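Local coordinates for LPXTG cell wall surface protein (Streptococcus gordonii, PDB 7AVK) that is a cell-wall-anchored streptococcal adhesin whose tandem SHIRT domains, of which this is one, probably form a stalk of variable length, at residues 5-10 against 25-30. Residues are numbered along the deposited sequence; the frame is centred on the assembly and turned at random.
Sequences AVHEFV and LLPVDQ
Pro27 covers one face of the His7 imidazole and Leu26 one face of the Phe9 ring, both as CH-pi contacts. CB of Pro27 stands 3.9 Å from the His7 ring centroid, almost on the normal. Leu26 has CG anti to its backbone N (chi1 -169°), which turns its branch towards the strand and sets CD1 3.7 Å from the Phe9 ring centroid, the two side chains sliding past each other in opposite directions. The same methyl touches His7 O, while Phe9 CE2 reaches the backbone of Leu26, its N lying 3.4 Å away. Pro27 CD also meets Phe9 CZ, wedging the proline between the two aromatic residues. At the edge of the imidazole a water lies in the ring plane, 3.0 Å from His7 ND1, and Gln30 NE2 lies near His7 NE2. That water donates to Pro27 O and, at 2.7 Å, to Asp29 OD1, bridging strand and loop. Asp29 runs alongside Val6, its OD1 against CG1. Only at the far end do the backbones pair: Ala5 and Gln30 form an antiparallel hydrogen-bonded pair, with Ala5 N to Gln30 O and Gln30 N to Ala5 O both 2.9 Å. Outside the segments, Thr42 N bonds His7 NE2, Gln30 NE2 goes to Thr40 O and Thr42 OG1, and Trp79 meets Phe9 edge-to-face. The contact thus joins strand 3-11 to the loop leading from helix 20-23 into edge strand 30-33 of the SHIRT domain's mixed sheet. The Thr42 N-H uses His7 NE2 as acceptor, and both hydrogens of the water go to oxygens, consistent with an N-H on ND1 of a neutral imidazole; the water would then relay this buried ring to the carboxylate, His7 ND1 and Asp29 OD1 being 5.3 Å apart.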
loop_
_atom_site.group_PDB
_atom_site.type_symbol
_atom_site.label_atom_id
_atom_site.label_comp_id
_atom_site.label_asym_id
_atom_site.label_seq_id
_atom_site.Cartn_x
_atom_site.Cartn_y
_atom_site.Cartn_z
ATOM N N ALA A 5 -1.337 -0.490 -11.772
ATOM C CA ALA A 5 -1.507 -0.974 -10.415
ATOM C C ALA A 5 -1.381 0.232 -9.491
ATOM O O ALA A 5 -0.449 1.050 -9.611
ATOM C CB ALA A 5 -0.459 -1.997 -10.042
ATOM N N VAL A 6 -2.324 0.352 -8.587
ATOM C CA VAL A 6 -2.367 1.417 -7.612
ATOM C C VAL A 6 -2.249 0.839 -6.211
ATOM O O VAL A 6 -2.494 -0.348 -5.981
ATOM C CB VAL A 6 -3.640 2.290 -7.737
ATOM C CG1 VAL A 6 -3.877 2.659 -9.220
ATOM C CG2 VAL A 6 -4.850 1.646 -7.101
ATOM N N HIS A 7 -1.913 1.724 -5.264
ATOM C CA HIS A 7 -1.731 1.385 -3.873
ATOM C C HIS A 7 -2.724 2.165 -3.033
ATOM O O HIS A 7 -3.008 3.332 -3.321
ATOM C CB HIS A 7 -0.302 1.704 -3.409
ATOM C CG HIS A 7 0.772 1.049 -4.259
ATOM N ND1 HIS A 7 1.160 1.519 -5.490
ATOM C CD2 HIS A 7 1.538 -0.048 -4.035
ATOM C CE1 HIS A 7 2.126 0.735 -5.963
ATOM N NE2 HIS A 7 2.369 -0.265 -5.116
ATOM N N GLU A 8 -3.198 1.557 -1.950
ATOM C CA GLU A 8 -4.015 2.208 -0.949
ATOM C C GLU A 8 -3.512 1.764 0.408
ATOM O O GLU A 8 -3.178 0.589 0.578
ATOM C CB GLU A 8 -5.499 1.824 -1.118
ATOM C CG GLU A 8 -6.394 2.488 -0.040
ATOM C CD GLU A 8 -7.849 2.268 -0.160
ATOM O OE1 GLU A 8 -8.367 1.522 -1.013
ATOM O OE2 GLU A 8 -8.604 2.720 0.759
ATOM N N PHE A 9 -3.492 2.690 1.388
ATOM C CA PHE A 9 -3.198 2.340 2.762
ATOM C C PHE A 9 -4.460 2.390 3.615
ATOM O O PHE A 9 -5.295 3.263 3.423
ATOM C CB PHE A 9 -2.171 3.300 3.382
ATOM C CG PHE A 9 -0.755 3.204 2.846
ATOM C CD1 PHE A 9 -0.229 2.085 2.238
ATOM C CD2 PHE A 9 0.095 4.287 3.051
ATOM C CE1 PHE A 9 1.103 2.047 1.839
ATOM C CE2 PHE A 9 1.407 4.252 2.696
ATOM C CZ PHE A 9 1.922 3.142 2.105
ATOM N N VAL A 10 -4.527 1.479 4.577
ATOM C CA VAL A 10 -5.547 1.462 5.619
ATOM C C VAL A 10 -4.869 1.316 6.968
ATOM O O VAL A 10 -3.754 0.798 7.089
ATOM C CB VAL A 10 -6.566 0.316 5.415
ATOM C CG1 VAL A 10 -7.326 0.513 4.086
ATOM C CG2 VAL A 10 -5.952 -1.042 5.503
ATOM N N LEU A 25 3.718 8.256 2.466
ATOM C CA LEU A 25 4.527 7.138 2.021
ATOM C C LEU A 25 3.839 6.283 0.959
ATOM O O LEU A 25 4.397 5.284 0.507
ATOM C CB LEU A 25 4.955 6.289 3.224
ATOM C CG LEU A 25 5.805 7.020 4.233
ATOM C CD1 LEU A 25 5.914 6.203 5.538
ATOM C CD2 LEU A 25 7.168 7.359 3.653
ATOM N N LEU A 26 2.622 6.654 0.551
ATOM C CA LEU A 26 1.907 5.864 -0.451
ATOM C C LEU A 26 2.689 5.857 -1.761
ATOM O O LEU A 26 2.977 6.952 -2.300
ATOM C CB LEU A 26 0.517 6.448 -0.679
ATOM C CG LEU A 26 -0.407 5.548 -1.504
ATOM C CD1 LEU A 26 -0.799 4.323 -0.726
ATOM C CD2 LEU A 26 -1.636 6.334 -1.939
ATOM N N PRO A 27 3.020 4.707 -2.318
ATOM C CA PRO A 27 3.787 4.696 -3.576
ATOM C C PRO A 27 2.954 5.192 -4.757
ATOM O O PRO A 27 1.720 5.086 -4.779
ATOM C CB PRO A 27 4.143 3.223 -3.783
ATOM C CG PRO A 27 4.145 2.664 -2.383
ATOM C CD PRO A 27 2.962 3.353 -1.715
ATOM N N VAL A 28 3.669 5.645 -5.785
ATOM C CA VAL A 28 3.055 6.007 -7.043
ATOM C C VAL A 28 2.500 4.766 -7.748
ATOM O O VAL A 28 2.900 3.633 -7.492
ATOM C CB VAL A 28 3.994 6.810 -7.949
ATOM C CG1 VAL A 28 4.492 8.054 -7.259
ATOM C CG2 VAL A 28 5.152 5.962 -8.472
ATOM N N ASP A 29 1.586 5.013 -8.690
ATOM C CA ASP A 29 1.050 3.950 -9.505
ATOM C C ASP A 29 2.148 3.349 -10.367
ATOM O O ASP A 29 3.052 4.038 -10.841
ATOM C CB ASP A 29 -0.037 4.484 -10.451
ATOM C CG ASP A 29 -1.248 5.124 -9.736
ATOM O OD1 ASP A 29 -1.438 4.932 -8.533
ATOM O OD2 ASP A 29 -2.000 5.820 -10.468
ATOM N N GLN A 30 2.022 2.058 -10.618
ATOM C CA GLN A 30 2.824 1.351 -11.609
ATOM C C GLN A 30 2.040 1.333 -12.911
ATOM O O GLN A 30 0.935 0.857 -12.946
ATOM C CB GLN A 30 3.133 -0.067 -11.148
ATOM C CG GLN A 30 3.871 -0.125 -9.843
ATOM C CD GLN A 30 4.126 -1.553 -9.403
ATOM O OE1 GLN A 30 4.059 -2.511 -10.234
ATOM N NE2 GLN A 30 4.373 -1.744 -8.139
HETATM O O HOH W 1 -0.341 3.962 -6.213
#